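PDB 2E8E: OsmC family peroxiredoxin from Aquifex aeolicus, which probably reduces organic hydroperoxides through a pair of redox-active cysteines and is likely to work as a homodimer. Local coordinates for the interface of chains A and B. Coordinates in Å, arbitrary orientation; residue numbers count along the deposited sequence, not the author numbering. Chains: chain A/B, Hypothetical protein Aq_1549.

Contact 1: the interface of chains A and B. Residues chain A 31-32, 36-37; chain B 20, 22, 25.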
ATOM      1  N   GLY A  31       4.488   9.780 -10.296  1.00 25.18           N
ATOM      2  CA  GLY A  31       3.304   8.955 -10.450  1.00 22.86           C
ATOM      3  C   GLY A  31       2.517   8.965  -9.156  1.00 20.57           C
ATOM      4  O   GLY A  31       2.542   9.956  -8.427  1.00 22.06           O
ATOM      5  N   LEU A  32       1.812   7.876  -8.873  1.00 21.10           N
ATOM      6  CA  LEU A  32       1.034   7.777  -7.641  1.00 21.01           C
ATOM      7  C   LEU A  32       1.992   7.828  -6.451  1.00 19.11           C
ATOM      8  O   LEU A  32       3.006   7.134  -6.440  1.00 20.01           O
ATOM      9  CB  LEU A  32       0.252   6.463  -7.625  1.00 22.33           C
ATOM     10  CG  LEU A  32      -0.853   6.315  -8.678  1.00 25.72           C
ATOM     11  CD1 LEU A  32      -1.090   4.843  -8.980  1.00 27.81           C
ATOM     12  CD2 LEU A  32      -2.127   6.982  -8.168  1.00 28.34           C
ATOM     13  N   GLU A  36       0.481   7.563  -0.270  1.00 15.45           N
ATOM     14  CA  GLU A  36      -0.949   7.694  -0.525  1.00 15.02           C
ATOM     15  C   GLU A  36      -1.442   6.312  -0.949  1.00 15.29           C
ATOM     16  O   GLU A  36      -2.553   5.903  -0.595  1.00 14.04           O
ATOM     17  CB  GLU A  36      -1.236   8.725  -1.627  1.00 15.55           C
ATOM     18  CG  GLU A  36      -1.133  10.161  -1.144  1.00 16.11           C
ATOM     19  CD  GLU A  36      -1.484  11.183  -2.213  1.00 20.81           C
ATOM     20  OE1 GLU A  36      -1.841  10.786  -3.344  1.00 23.96           O
ATOM     21  OE2 GLU A  36      -1.399  12.391  -1.913  1.00 25.81           O
ATOM     22  N   LEU A  37      -0.612   5.581  -1.699  1.00 15.01           N
ATOM     23  CA  LEU A  37      -0.983   4.236  -2.134  1.00 16.55           C
ATOM     24  C   LEU A  37      -1.140   3.295  -0.940  1.00 14.38           C
ATOM     25  O   LEU A  37      -1.944   2.364  -0.982  1.00 14.36           O
ATOM     26  CB  LEU A  37       0.048   3.667  -3.119  1.00 17.65           C
ATOM     27  CG  LEU A  37      -0.062   4.220  -4.543  1.00 22.99           C
ATOM     28  CD1 LEU A  37       0.969   3.550  -5.442  1.00 23.51           C
ATOM     29  CD2 LEU A  37      -1.475   3.961  -5.075  1.00 23.83           C
TER
ATOM     30  N   THR B  20      -6.516   9.898  -5.342  1.00 22.45           N
ATOM     31  CA  THR B  20      -5.227  10.300  -4.790  1.00 23.72           C
ATOM     32  C   THR B  20      -4.825  11.610  -5.465  1.00 24.73           C
ATOM     33  O   THR B  20      -5.566  12.133  -6.301  1.00 23.70           O
ATOM     34  CB  THR B  20      -4.139   9.249  -5.077  1.00 22.62           C
ATOM     35  OG1 THR B  20      -3.765   9.312  -6.458  1.00 24.30           O
ATOM     36  CG2 THR B  20      -4.663   7.845  -4.768  1.00 21.67           C
ATOM     37  N   ILE B  22      -2.590  12.258  -7.782  1.00 27.29           N
ATOM     38  CA  ILE B  22      -2.344  12.232  -9.222  1.00 29.58           C
ATOM     39  C   ILE B  22      -3.511  11.694 -10.039  1.00 30.04           C
ATOM     40  O   ILE B  22      -3.510  11.777 -11.268  1.00 30.66           O
ATOM     41  CB  ILE B  22      -1.066  11.422  -9.562  1.00 32.23           C
ATOM     42  CG1 ILE B  22      -1.296   9.927  -9.336  1.00 33.41           C
ATOM     43  CG2 ILE B  22       0.089  11.914  -8.712  1.00 35.08           C
ATOM     44  CD1 ILE B  22      -2.006   9.225 -10.487  1.00 36.24           C
ATOM     45  N   ILE B  25      -7.657   5.367  -9.146  1.00 23.43           N
ATOM     46  CA  ILE B  25      -7.432   4.002  -9.584  1.00 23.19           C
ATOM     47  C   ILE B  25      -8.486   3.133  -8.929  1.00 22.34           C
ATOM     48  O   ILE B  25      -9.045   3.508  -7.901  1.00 24.41           O
ATOM     49  CB  ILE B  25      -6.037   3.478  -9.176  1.00 23.51           C
ATOM     50  CG1 ILE B  25      -5.814   3.687  -7.679  1.00 23.56           C
ATOM     51  CG2 ILE B  25      -4.965   4.183  -9.988  1.00 25.13           C
ATOM     52  CD1 ILE B  25      -4.514   3.087  -7.174  1.00 27.94           C
TER
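A:Leu32 and B:Ile22 make the tightest carbon contact of this patch, part of the two-fold interface between two copies of an OsmC-family protein, a family whose members typically act as intertwined dimers. Their side chains meet at about a right angle. Methyl CD2 of A:Leu32 lies 3.2 Å from CD1 of B:Ile22 and 3.3 Å from CG1 of the same residue, both shorter than usual van der Waals separations, which marks tight packing. The same CD2 is met by a polar neighbour, hydroxyl OG1 of B:Thr20, at 3.3 Å.

B:Ile22 touches with both branches. Its CG1 occupies the crowded position between the backbone N and the carbonyl carbon (chi1 71°), which lays CG1 and CD1 against A:Leu32 and leaves CG2 to meet the backbone of A:Gly31, 3.2 Å from carbonyl O. An alanine here would probably open a gap beside CD2 of A:Leu32 and leave the A:Gly31 carbonyl without its methyl neighbour.

The other methyl of A:Leu32, CD1, points tip to tip at B:Ile25, 4.1 Å from CG2, a looser contact. B:Ile25 then turns its CD1 across the side chain of A:Leu37, where CD2 is 3.8 Å away. It lies where strand 24-28 of chain B meets helix 34-56 of chain A.

From the same helix, the extended chain of A:Glu36 crosses B:Thr20 obliquely; carboxylate OE1 comes within 3.3 Å of CB, a packing contact and not a hydrogen bond. Within this patch the polar atoms of the two chains stay too far apart to bond, and the contact is made by apolar packing. Within chain B, hydroxyl OG1 of B:Thr20 accepts a weak hydrogen bond from backbone N of B:Ile22 (3.4 Å, 142° at H), which may help set the loop ahead of strand 24-28.

Contact 2: the interface of chains A and B. Residues chain A 35, 72, 76-79; chain B 108-111, 114.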
ATOM      1  N   MET A  35       3.092   6.665  -0.290  1.00 15.40           N
ATOM      2  CA  MET A  35       2.397   6.707   0.988  1.00 14.33           C
ATOM      3  C   MET A  35       0.891   6.893   0.805  1.00 15.22           C
ATOM      4  O   MET A  35       0.103   6.431   1.631  1.00 14.73           O
ATOM      5  CB  MET A  35       3.004   7.781   1.887  1.00 14.26           C
ATOM      6  CG  MET A  35       4.270   7.281   2.613  1.00 15.57           C
ATOM      7  SD  MET A  35       3.962   6.077   3.961  1.00  6.11           S
ATOM      8  CE  MET A  35       3.816   7.236   5.318  1.00 16.51           C
ATOM      9  N   ARG A  72       2.064  12.220   9.190  1.00 18.78           N
ATOM     10  CA  ARG A  72       3.417  11.679   9.248  1.00 17.93           C
ATOM     11  C   ARG A  72       4.373  12.326  10.236  1.00 20.07           C
ATOM     12  O   ARG A  72       4.294  13.524  10.508  1.00 19.90           O
ATOM     13  CB  ARG A  72       4.055  11.751   7.859  1.00 18.05           C
ATOM     14  CG  ARG A  72       3.205  11.148   6.759  1.00 17.42           C
ATOM     15  CD  ARG A  72       3.838  11.363   5.400  1.00 17.01           C
ATOM     16  NE  ARG A  72       5.093  10.636   5.249  1.00 19.40           N
ATOM     17  CZ  ARG A  72       5.790  10.596   4.119  1.00 20.87           C
ATOM     18  NH1 ARG A  72       5.353  11.252   3.051  1.00 22.45           N
ATOM     19  NH2 ARG A  72       6.894   9.872   4.043  1.00 19.72           N
ATOM     20  N   HIS A  76      12.944  10.935   9.730  1.00 20.77           N
ATOM     21  CA  HIS A  76      12.987   9.658   9.022  1.00 21.78           C
ATOM     22  C   HIS A  76      13.131   8.443   9.937  1.00 21.57           C
ATOM     23  O   HIS A  76      13.898   8.467  10.901  1.00 20.80           O
ATOM     24  CB  HIS A  76      14.136   9.654   8.008  1.00 23.93           C
ATOM     25  CG  HIS A  76      14.015  10.705   6.949  1.00 26.94           C
ATOM     26  ND1 HIS A  76      14.757  11.867   6.963  1.00 30.30           N
ATOM     27  CD2 HIS A  76      13.242  10.767   5.839  1.00 26.50           C
ATOM     28  CE1 HIS A  76      14.448  12.597   5.906  1.00 27.17           C
ATOM     29  NE2 HIS A  76      13.531  11.951   5.207  1.00 29.83           N
ATOM     30  N   PRO A  77      12.374   7.364   9.655  1.00 19.52           N
ATOM     31  CA  PRO A  77      11.419   7.273   8.542  1.00 18.98           C
ATOM     32  C   PRO A  77      10.122   8.012   8.883  1.00 17.36           C
ATOM     33  O   PRO A  77       9.619   7.917  10.002  1.00 17.89           O
ATOM     34  CB  PRO A  77      11.223   5.766   8.380  1.00 19.98           C
ATOM     35  CG  PRO A  77      11.382   5.257   9.772  1.00 19.95           C
ATOM     36  CD  PRO A  77      12.581   6.041  10.272  1.00 21.22           C
ATOM     37  N   LYS A  78       9.587   8.739   7.909  1.00 18.16           N
ATOM     38  CA  LYS A  78       8.381   9.526   8.115  1.00 18.45           C
ATOM     39  C   LYS A  78       7.096   8.713   8.024  1.00 17.27           C
ATOM     40  O   LYS A  78       6.241   8.957   7.175  1.00 16.78           O
ATOM     41  CB  LYS A  78       8.361  10.688   7.123  1.00 20.48           C
ATOM     42  CG  LYS A  78       9.579  11.602   7.277  1.00 23.42           C
ATOM     43  CD  LYS A  78       9.487  12.830   6.392  1.00 25.45           C
ATOM     44  CE  LYS A  78      10.637  13.781   6.684  1.00 31.30           C
ATOM     45  NZ  LYS A  78      10.564  15.026   5.873  1.00 34.78           N
ATOM     46  N   ILE A  79       6.975   7.742   8.922  1.00 17.33           N
ATOM     47  CA  ILE A  79       5.805   6.876   8.974  1.00 15.46           C
ATOM     48  C   ILE A  79       4.585   7.664   9.438  1.00 16.76           C
ATOM     49  O   ILE A  79       4.705   8.781   9.937  1.00 16.33           O
ATOM     50  CB  ILE A  79       6.014   5.728   9.983  1.00 16.35           C
ATOM     51  CG1 ILE A  79       6.242   6.309  11.383  1.00 19.43           C
ATOM     52  CG2 ILE A  79       7.197   4.860   9.563  1.00 16.49           C
ATOM     53  CD1 ILE A  79       6.353   5.272  12.478  1.00 20.40           C
TER
ATOM     54  N   LYS B 108      16.365   3.366   7.110  1.00 25.10           N
ATOM     55  CA  LYS B 108      16.129   4.734   7.561  1.00 24.26           C
ATOM     56  C   LYS B 108      15.098   5.581   6.820  1.00 22.53           C
ATOM     57  O   LYS B 108      14.289   6.261   7.447  1.00 24.23           O
ATOM     58  CB  LYS B 108      17.455   5.503   7.588  1.00 25.35           C
ATOM     59  CG  LYS B 108      17.309   6.978   7.924  1.00 28.57           C
ATOM     60  CD  LYS B 108      18.659   7.663   8.085  1.00 31.94           C
ATOM     61  CE  LYS B 108      18.489   9.115   8.507  1.00 35.14           C
ATOM     62  NZ  LYS B 108      19.799   9.790   8.742  1.00 36.67           N
ATOM     63  N   TYR B 109      15.120   5.544   5.494  1.00 21.07           N
ATOM     64  CA  TYR B 109      14.220   6.381   4.712  1.00 21.15           C
ATOM     65  C   TYR B 109      12.850   5.858   4.292  1.00 20.77           C
ATOM     66  O   TYR B 109      11.894   6.628   4.233  1.00 21.49           O
ATOM     67  CB  TYR B 109      14.951   6.864   3.462  1.00 22.49           C
ATOM     68  CG  TYR B 109      16.119   7.772   3.771  1.00 25.14           C
ATOM     69  CD1 TYR B 109      15.913   9.058   4.262  1.00 26.58           C
ATOM     70  CD2 TYR B 109      17.432   7.338   3.590  1.00 27.62           C
ATOM     71  CE1 TYR B 109      16.986   9.893   4.567  1.00 30.03           C
ATOM     72  CE2 TYR B 109      18.510   8.163   3.892  1.00 30.32           C
ATOM     73  CZ  TYR B 109      18.278   9.437   4.379  1.00 30.40           C
ATOM     74  OH  TYR B 109      19.339  10.257   4.680  1.00 32.29           O
ATOM     75  N   CYS B 110      12.744   4.569   3.998  1.00 18.50           N
ATOM     76  CA  CYS B 110      11.472   4.029   3.525  1.00 18.03           C
ATOM     77  C   CYS B 110      10.357   4.028   4.564  1.00 18.12           C
ATOM     78  O   CYS B 110      10.326   3.181   5.461  1.00 18.78           O
ATOM     79  CB  CYS B 110      11.668   2.618   2.985  1.00 16.42           C
ATOM     80  SG  CYS B 110      10.232   2.042   2.047  1.00 17.71           S
ATOM     81  N   SER B 111       9.426   4.969   4.417  1.00 16.89           N
ATOM     82  CA  SER B 111       8.312   5.100   5.349  1.00 18.62           C
ATOM     83  C   SER B 111       7.340   3.923   5.328  1.00 18.26           C
ATOM     84  O   SER B 111       6.951   3.419   6.382  1.00 17.72           O
ATOM     85  CB  SER B 111       7.541   6.397   5.070  1.00 20.67           C
ATOM     86  OG  SER B 111       8.363   7.535   5.277  1.00 21.75           O
ATOM     87  N   ALA B 114       8.909   0.762   6.865  1.00 16.20           N
ATOM     88  CA  ALA B 114       9.091   0.908   8.305  1.00 15.64           C
ATOM     89  C   ALA B 114       7.818   0.561   9.072  1.00 16.89           C
ATOM     90  O   ALA B 114       7.878   0.066  10.197  1.00 18.95           O
ATOM     91  CB  ALA B 114       9.510   2.334   8.637  1.00 15.77           C
TER
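A:His76 and B:Tyr109 meet edge to face: their planes are inclined by 71°, and the CD1–CE1 edge of the tyrosine ring stands over one face of the imidazole, toward its rim. The shortest separation is 3.5 Å, from CD2 of A:His76 to CD1 of B:Tyr109. On the opposite imidazole face lies CE of A:Lys78, so the histidine ring is held between the two residues.

Hydroxyl OG of B:Ser111 sits among polar groups of chain A. It stands anti to the carbonyl carbon (chi1 -63°), which turns it toward the arginine: NH2 of the A:Arg72 guanidinium donates to it at 3.0 Å, near the guanidinium plane, in a bent bond. Backbone N of A:Lys78 lies 3.1 Å from OG, but its N-H points well aside, at best a weak polar approach. Carbonyl O of A:Lys78, 3.2 Å from OG, is approached from the side of its C=O and is doubtful as a bond. The arginine is itself oriented by its NE, which gives a straighter bond (2.8 Å, 166°) to carbonyl O of A:Lys78 in the carbonyl plane, while CG of A:Met35 covers one guanidinium face.

Beside this, methyl CB of B:Ala114 packs on CG2 of A:Ile79 at 3.5 Å and on CG of A:Pro77. The ring of A:Pro77, after a cis peptide bond, also abuts carbonyl O of B:Lys108.

In the fold, the loop from A:His76 to A:Ile79, which follows strand 63-72, fits against the junction of helices 95-109 and 111-116 of chain B, where B:Cys110, the likely resolving cysteine, resides.

The C-alpha centres of contact 1 and contact 2 lie about 17 Å apart on one two-fold interface, and each has a twin with the chains exchanged. Helix 34-56 of chain A serves both, through consecutive residues: A:Met35 in contact 2, A:Glu36 and A:Leu37 in contact 1. The two differ in polarity. The shared helix also carries A:Cys45; the cysteines at positions 45 and 110 are known to form a disulfide, absent in this reduced form, and contact 2 involves the B:Cys110 segment. Dimer packing could therefore help position the segments bearing both cysteines.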